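Local coordinates for protein phosphoribosylaminoimidazole-succinocarboxamide synthase (Pyrococcus horikoshii, PDB 4O81) that catalyses the ATP-dependent joining of L-aspartate to carboxyaminoimidazole ribonucleotide, giving SAICAR in the de novo synthesis of IMP, at residues R93-G98 / R198-K203. Sequence-based numbering, arbitrary orientation.
Sequences RNVVAG and RFWDAK. With AMP (adenosine monophosphate), chain K.
Arg-93 and Arg-198 reach the 5'-phosphate of AMP from the two segments and meet on O2P. The Arg-93 chain bends at chi3 (79°), turning its guanidinium to the phosphate: NH2 donates to O2P at 2.6 Å, while NH1 gives O1P a bond in the guanidinium plane. Glu-118 pairs with that NH1, and C5' of AMP lies over one face. Beyond the corner at Asn-94, Val-95 sets CG1 obliquely against CZ3 of Trp-200 at 3.9 Å. The Ala-97 methyl rests against two side chains, CB 4.0 Å from both Arg-198 CD and Trp-200 CZ2; Val-172 of strand 169-180 touches all three. At Gly-98, CA covers one guanidinium face of Arg-198, 3.5 Å from NH2, and C3' of AMP covers the opposite face. Arg-198, extended from CG to NE, donates from NH1 to O2P at 2.9 Å (162°), its NH2 adding a weak bond; Asp-173 forms a salt bridge with NH1 and Asp-211 with NE, fixing its rotation. A leucine in place of Arg-198 would probably leave both aspartates without this cationic mate and O2P held less firmly. NH2 of Arg-93 and NH1 of Arg-198 come within 3.6 Å because both donate to O2P; the phosphate, Asp-173 and Glu-118 probably balance their charge. With Ser-99 and Asp-173 also bonded to AMP, the site probably takes the phosphoribosyl group of the substrate, as in related synthetases, rather than ATP.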
loop_
_atom_site.group_PDB
_atom_site.type_symbol
_atom_site.label_atom_id
_atom_site.label_comp_id
_atom_site.label_asym_id
_atom_site.label_seq_id
_atom_site.Cartn_x
_atom_site.Cartn_y
_atom_site.Cartn_z
ATOM N N ARG A 93 -10.772 4.444 -7.470
ATOM C CA ARG A 93 -10.109 5.670 -7.910
ATOM C C ARG A 93 -9.141 6.187 -6.852
ATOM O O ARG A 93 -9.523 6.393 -5.694
ATOM C CB ARG A 93 -11.147 6.745 -8.286
ATOM C CG ARG A 93 -12.355 6.167 -9.033
ATOM C CD ARG A 93 -13.334 7.220 -9.548
ATOM N NE ARG A 93 -12.838 7.827 -10.767
ATOM C CZ ARG A 93 -13.446 7.812 -11.955
ATOM N NH1 ARG A 93 -14.638 7.262 -12.122
ATOM N NH2 ARG A 93 -12.846 8.390 -12.990
ATOM N N ASN A 94 -7.887 6.398 -7.262
ATOM C CA ASN A 94 -6.859 6.959 -6.391
ATOM C C ASN A 94 -6.543 8.410 -6.734
ATOM O O ASN A 94 -6.151 9.184 -5.872
ATOM C CB ASN A 94 -5.581 6.125 -6.490
ATOM C CG ASN A 94 -5.801 4.701 -6.063
ATOM O OD1 ASN A 94 -6.243 4.471 -4.946
ATOM N ND2 ASN A 94 -5.544 3.738 -6.959
ATOM N N VAL A 95 -6.673 8.743 -8.016
ATOM C CA VAL A 95 -6.322 10.065 -8.541
ATOM C C VAL A 95 -7.497 10.550 -9.390
ATOM O O VAL A 95 -8.047 9.771 -10.148
ATOM C CB VAL A 95 -5.034 9.959 -9.410
ATOM C CG1 VAL A 95 -4.764 11.250 -10.160
ATOM C CG2 VAL A 95 -3.833 9.564 -8.558
ATOM N N VAL A 96 -7.865 11.824 -9.274
ATOM C CA VAL A 96 -8.980 12.413 -10.038
ATOM C C VAL A 96 -8.683 12.394 -11.550
ATOM O O VAL A 96 -7.653 12.891 -11.995
ATOM C CB VAL A 96 -9.311 13.861 -9.555
ATOM C CG1 VAL A 96 -10.380 14.528 -10.438
ATOM C CG2 VAL A 96 -9.740 13.876 -8.090
ATOM N N ALA A 97 -9.577 11.786 -12.316
ATOM C CA ALA A 97 -9.472 11.717 -13.778
ATOM C C ALA A 97 -10.834 11.327 -14.332
ATOM O O ALA A 97 -11.721 10.908 -13.571
ATOM C CB ALA A 97 -8.409 10.701 -14.210
ATOM N N GLY A 98 -10.999 11.460 -15.648
ATOM C CA GLY A 98 -12.242 11.074 -16.345
ATOM C C GLY A 98 -13.485 11.620 -15.661
ATOM O O GLY A 98 -13.511 12.797 -15.279
ATOM N N ARG A 198 -6.561 3.155 -15.720
ATOM C CA ARG A 198 -5.764 4.308 -16.095
ATOM C C ARG A 198 -4.417 4.197 -15.412
ATOM O O ARG A 198 -4.330 4.155 -14.172
ATOM C CB ARG A 198 -6.420 5.650 -15.736
ATOM C CG ARG A 198 -7.578 6.035 -16.646
ATOM C CD ARG A 198 -7.972 7.503 -16.489
ATOM N NE ARG A 198 -9.095 7.831 -17.371
ATOM C CZ ARG A 198 -10.377 7.836 -17.004
ATOM N NH1 ARG A 198 -10.738 7.567 -15.748
ATOM N NH2 ARG A 198 -11.308 8.139 -17.902
ATOM N N PHE A 199 -3.369 4.160 -16.238
ATOM C CA PHE A 199 -1.993 4.122 -15.760
ATOM C C PHE A 199 -1.284 5.370 -16.248
ATOM O O PHE A 199 -1.304 5.658 -17.465
ATOM C CB PHE A 199 -1.234 2.941 -16.348
ATOM C CG PHE A 199 -1.806 1.586 -16.048
ATOM C CD1 PHE A 199 -2.089 1.182 -14.744
ATOM C CD2 PHE A 199 -1.973 0.665 -17.088
ATOM C CE1 PHE A 199 -2.557 -0.094 -14.488
ATOM C CE2 PHE A 199 -2.438 -0.614 -16.837
ATOM C CZ PHE A 199 -2.727 -0.994 -15.529
ATOM N N TRP A 200 -0.663 6.110 -15.329
ATOM C CA TRP A 200 0.151 7.273 -15.700
ATOM C C TRP A 200 1.572 7.077 -15.299
ATOM O O TRP A 200 1.862 6.554 -14.213
ATOM C CB TRP A 200 -0.293 8.581 -15.033
ATOM C CG TRP A 200 -1.648 9.107 -15.419
ATOM C CD1 TRP A 200 -2.508 8.631 -16.403
ATOM C CD2 TRP A 200 -2.338 10.244 -14.828
ATOM N NE1 TRP A 200 -3.653 9.373 -16.446
ATOM C CE2 TRP A 200 -3.616 10.354 -15.524
ATOM C CE3 TRP A 200 -2.034 11.152 -13.817
ATOM C CZ2 TRP A 200 -4.545 11.342 -15.209
ATOM C CZ3 TRP A 200 -2.975 12.139 -13.505
ATOM C CH2 TRP A 200 -4.203 12.227 -14.186
ATOM N N ASP A 201 2.474 7.557 -16.140
ATOM C CA ASP A 201 3.875 7.614 -15.753
ATOM C C ASP A 201 4.055 8.536 -14.534
ATOM O O ASP A 201 3.532 9.664 -14.489
ATOM C CB ASP A 201 4.751 8.094 -16.901
ATOM C CG ASP A 201 6.192 8.147 -16.503
ATOM O OD1 ASP A 201 6.774 7.071 -16.325
ATOM O OD2 ASP A 201 6.713 9.254 -16.290
ATOM N N ALA A 202 4.786 8.053 -13.536
ATOM C CA ALA A 202 4.897 8.778 -12.277
ATOM C C ALA A 202 5.518 10.161 -12.431
ATOM O O ALA A 202 5.120 11.093 -11.731
ATOM C CB ALA A 202 5.665 7.962 -11.233
ATOM N N LYS A 203 6.501 10.271 -13.324
ATOM C CA LYS A 203 7.241 11.519 -13.532
ATOM C C LYS A 203 6.541 12.480 -14.490
ATOM O O LYS A 203 6.380 13.665 -14.186
ATOM C CB LYS A 203 8.657 11.207 -14.053
ATOM C CG LYS A 203 9.623 12.376 -13.919
HETATM P P AMP K . -14.516 6.900 -15.947
HETATM O O1P AMP K . -15.738 6.665 -15.077
HETATM O O2P AMP K . -13.617 8.004 -15.459
HETATM O O3P AMP K . -14.799 7.029 -17.417
HETATM O "O5'" AMP K . -13.675 5.505 -15.841
HETATM C "C5'" AMP K . -12.989 5.081 -14.645
HETATM C "C4'" AMP K . -12.024 3.891 -14.831
HETATM O "O4'" AMP K . -12.724 2.658 -14.971
HETATM C "C3'" AMP K . -11.103 3.965 -16.053
HETATM O "O3'" AMP K . -9.853 3.325 -15.753
HETATM C "C2'" AMP K . -11.807 3.139 -17.101
HETATM O "O2'" AMP K . -10.884 2.578 -18.040
HETATM C "C1'" AMP K . -12.499 2.072 -16.261
HETATM N N9 AMP K . -13.772 1.674 -16.907
HETATM C C8 AMP K . -14.992 2.186 -16.650
HETATM N N7 AMP K . -15.938 1.594 -17.425
HETATM C C5 AMP K . -15.336 0.690 -18.203
HETATM C C6 AMP K . -15.753 -0.280 -19.253
HETATM N N6 AMP K . -17.049 -0.394 -19.635
HETATM N N1 AMP K . -14.776 -1.047 -19.808
HETATM C C2 AMP K . -13.480 -0.940 -19.442
HETATM N N3 AMP K . -13.042 -0.082 -18.497
HETATM C C4 AMP K . -13.899 0.742 -17.855
#